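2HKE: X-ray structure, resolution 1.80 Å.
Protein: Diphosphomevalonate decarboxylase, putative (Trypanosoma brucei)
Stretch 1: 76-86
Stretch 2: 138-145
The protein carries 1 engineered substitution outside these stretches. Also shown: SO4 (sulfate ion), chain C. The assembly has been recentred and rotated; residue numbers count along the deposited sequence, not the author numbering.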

# COMPACT_ATOMS: atom_id res chain seq x y z
N PRO A 76 -16.65 8.56 10.02
CA PRO A 76 -16.26 9.93 9.66
C PRO A 76 -15.38 10.09 8.41
O PRO A 76 -15.50 11.09 7.71
N ARG A 77 -14.52 9.12 8.11
CA ARG A 77 -13.67 9.24 6.92
C ARG A 77 -14.53 9.25 5.66
O ARG A 77 -14.29 10.07 4.74
N VAL A 78 -15.55 8.42 5.63
CA VAL A 78 -16.49 8.39 4.47
C VAL A 78 -17.39 9.66 4.44
O VAL A 78 -17.59 10.30 3.38
N GLN A 79 -17.85 10.13 5.60
CA GLN A 79 -18.62 11.39 5.67
C GLN A 79 -17.78 12.53 5.16
O GLN A 79 -18.29 13.41 4.46
N SER A 80 -16.49 12.54 5.50
CA SER A 80 -15.53 13.54 5.03
C SER A 80 -15.43 13.56 3.50
O SER A 80 -15.43 14.62 2.86
N MET A 81 -15.32 12.39 2.91
CA MET A 81 -15.24 12.28 1.45
C MET A 81 -16.52 12.83 0.83
O MET A 81 -16.48 13.66 -0.10
N LEU A 82 -17.63 12.41 1.37
CA LEU A 82 -18.93 12.80 0.84
C LEU A 82 -19.20 14.29 0.93
O LEU A 82 -19.75 14.88 0.03
N LEU A 83 -18.76 14.92 2.02
CA LEU A 83 -18.88 16.39 2.11
C LEU A 83 -18.09 17.10 1.04
O LEU A 83 -18.59 18.06 0.40
N HIS A 84 -16.83 16.69 0.86
CA HIS A 84 -15.98 17.30 -0.15
C HIS A 84 -16.54 17.02 -1.55
O HIS A 84 -16.54 17.89 -2.42
N LEU A 85 -17.06 15.82 -1.73
CA LEU A 85 -17.55 15.40 -3.02
C LEU A 85 -18.73 16.29 -3.42
O LEU A 85 -18.78 16.81 -4.52
N ARG A 86 -19.66 16.49 -2.50
CA ARG A 86 -20.84 17.26 -2.76
C ARG A 86 -20.65 18.75 -2.84
O ARG A 86 -21.55 19.45 -3.27
N MET A 138 -7.00 13.25 -4.30
CA MET A 138 -7.34 14.11 -3.17
C MET A 138 -8.57 13.68 -2.40
O MET A 138 -8.60 13.85 -1.18
N LEU A 139 -9.55 13.11 -3.07
CA LEU A 139 -10.70 12.59 -2.32
C LEU A 139 -10.34 11.32 -1.55
O LEU A 139 -10.78 11.13 -0.42
N ALA A 140 -9.56 10.44 -2.17
CA ALA A 140 -9.10 9.21 -1.54
C ALA A 140 -8.31 9.53 -0.26
O ALA A 140 -8.48 8.85 0.73
N ARG A 141 -7.51 10.61 -0.30
CA ARG A 141 -6.66 11.07 0.81
C ARG A 141 -7.47 11.34 2.05
O ARG A 141 -7.05 11.02 3.17
N LEU A 142 -8.67 11.89 1.85
CA LEU A 142 -9.61 12.13 2.96
C LEU A 142 -10.04 10.86 3.71
O LEU A 142 -10.45 10.93 4.86
N GLY A 143 -10.09 9.76 2.98
CA GLY A 143 -10.49 8.49 3.51
C GLY A 143 -9.33 7.82 4.17
O GLY A 143 -9.49 7.34 5.27
N SER A 144 -8.18 7.78 3.50
CA SER A 144 -6.93 7.23 4.06
C SER A 144 -5.77 7.84 3.32
O SER A 144 -5.74 7.90 2.10
N GLY A 145 -4.75 8.25 4.05
CA GLY A 145 -3.63 8.89 3.38
C GLY A 145 -3.01 8.02 2.30
O GLY A 145 -2.85 8.46 1.16

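The most unusual feature of this contact is its polar end, where Arg-77 is hydrogen-bonded both to the backbone of the second stretch and to a sulfate ion, probably from the crystallisation liquor. Its CA-to-CB bond points toward the other stretch, and an m, m, t side chain with chi4 at 84° carries the guanidinium to the backbone. There Arg-77 NH1 donates to Gly-143 O at 2.9 Å, a carbonyl lying at the edge of the guanidinium, near its plane. Arg-77 NH1 also donates to sulfate O3 at 2.8 Å, while Arg-77 NH2 donates to sulfate O1 at 3.1 Å. Gly-145 N completes the grip on the anion, donating to sulfate O4 at 2.9 Å. Arginine suits this place because its several N-H groups can serve a carbonyl and an anion at once, while its aliphatic part packs on the backbone, with Arg-77 CD 3.3 Å from Leu-142 O.

The two helices run roughly antiparallel, at 153°, with their axes 8.3 Å apart at closest approach. Near the arginine the backbones come close: the CA atoms of Arg-77 and Gly-143 are 4.7 Å apart. Glycine fits here because a CB on Gly-143 would lie 2.8 Å from Met-81 SD, a clash. Without one, Met-81 (m, t, p) sets its side chain as a knob among Leu-139, Ala-140, Leu-142 and Gly-143. Met-81 SD lies 3.8 Å from Gly-143 CA, and Met-81 CG 3.8 Å from Leu-142 CB. The unbranched, flexible methionine can fit its thioether into this hole.

Leu-142 (m, t) points toward the first helix, and its branched end fills the space beside Ser-80 and His-84; Leu-142 CD1 is 3.6 Å from His-84 CB. Leu-139 starts sideways, but its t, p rotamer brings its end nearer. Leu-139 CD1 packs 3.9 Å from Met-81 CB and meets the edge of the His-84 ring, 4.1 Å from His-84 CD2, while Leu-139 CD2 lies 4.0 Å from Leu-85 CD1. Leu-85, also t, p, thus extends the buried apolar surface. His-84 (t, chi2 59°) suits a partly exposed border, offering carbon to the leucines on a ring that remains polar.

Ser-80, a small residue with chi1 t, points toward the second helix and leaves room for a water. Ser-80 OG donates to the O atom of water 1 at 2.7 Å, and that water O donates to Leu-142 O at 2.8 Å, so a bridge joins the helices where no direct hydrogen bond links these two residues.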

# COMPACT_ATOMS: atom_id res chain seq x y z
CB PRO A 76 -15.55 10.46 10.93
CG PRO A 76 -15.19 9.27 11.70
CD PRO A 76 -16.33 8.28 11.43
CB ARG A 77 -12.65 8.12 6.89
CG ARG A 77 -11.57 8.25 8.00
CD ARG A 77 -10.66 9.45 7.80
NE ARG A 77 -9.55 9.54 8.80
CZ ARG A 77 -8.39 8.91 8.72
NH1 ARG A 77 -8.13 8.09 7.72
NH2 ARG A 77 -7.48 9.08 9.68
CB VAL A 78 -17.29 7.04 4.42
CG1 VAL A 78 -18.40 7.09 3.37
CG2 VAL A 78 -16.36 5.84 4.24
CB GLN A 79 -19.08 11.73 7.11
CG GLN A 79 -20.09 10.83 7.78
CD GLN A 79 -20.21 11.09 9.32
OE1 GLN A 79 -19.45 10.51 10.09
NE2 GLN A 79 -21.18 11.98 9.76
CB SER A 80 -14.16 13.33 5.69
OG SER A 80 -13.26 14.37 5.35
CB MET A 81 -15.00 10.82 1.03
CG MET A 81 -13.59 10.37 1.45
SD MET A 81 -13.46 8.57 1.20
CE MET A 81 -13.29 8.55 -0.57
CB LEU A 82 -20.03 12.03 1.52
CG LEU A 82 -20.13 10.55 1.21
CD1 LEU A 82 -21.10 9.91 2.20
CD2 LEU A 82 -20.61 10.33 -0.22
CB LEU A 83 -18.39 16.89 3.49
CG LEU A 83 -19.24 16.58 4.70
CD1 LEU A 83 -18.45 17.00 5.95
CD2 LEU A 83 -20.60 17.30 4.64
CB HIS A 84 -14.55 16.81 -0.04
CG HIS A 84 -13.62 17.56 -0.93
ND1 HIS A 84 -13.46 18.92 -0.82
CD2 HIS A 84 -12.88 17.17 -1.98
CE1 HIS A 84 -12.63 19.34 -1.76
NE2 HIS A 84 -12.25 18.29 -2.47
CB LEU A 85 -17.97 13.94 -2.93
CG LEU A 85 -18.60 13.29 -4.14
CD1 LEU A 85 -17.53 12.95 -5.24
CD2 LEU A 85 -19.40 12.05 -3.65
CB ARG A 86 -21.90 16.94 -1.72
CG ARG A 86 -22.49 15.60 -1.87
CD ARG A 86 -23.68 15.46 -0.98
NE ARG A 86 -24.34 14.21 -1.26
CZ ARG A 86 -24.38 13.16 -0.44
NH1 ARG A 86 -23.81 13.20 0.76
NH2 ARG A 86 -25.00 12.09 -0.84
CB MET A 138 -7.47 15.57 -3.61
CG MET A 138 -6.10 16.13 -4.02
SD MET A 138 -6.24 17.89 -4.52
CE MET A 138 -7.62 18.34 -3.49
CB LEU A 139 -11.84 12.31 -3.29
CG LEU A 139 -13.14 11.99 -2.60
CD1 LEU A 139 -13.63 13.16 -1.79
CD2 LEU A 139 -14.18 11.51 -3.64
CB ALA A 140 -8.24 8.42 -2.52
CB ARG A 141 -5.94 12.36 0.39
CG ARG A 141 -4.79 12.72 1.28
CD ARG A 141 -4.37 14.15 1.13
NE ARG A 141 -5.35 15.05 1.72
CZ ARG A 141 -5.96 16.06 1.13
NH1 ARG A 141 -5.66 16.43 -0.11
NH2 ARG A 141 -6.79 16.80 1.83
CB LEU A 142 -10.86 12.87 2.46
CG LEU A 142 -10.57 14.32 2.07
CD1 LEU A 142 -11.85 14.93 1.44
CD2 LEU A 142 -10.04 15.23 3.21
CB SER A 144 -6.83 5.68 3.93
OG SER A 144 -5.64 5.26 4.53
S SO4 C . -4.51 7.33 7.78
O1 SO4 C . -4.68 7.88 9.11
O2 SO4 C . -3.46 6.33 7.79
O3 SO4 C . -5.74 6.69 7.34
O4 SO4 C . -4.12 8.39 6.85
O HOH W 1 -11.17 13.08 6.43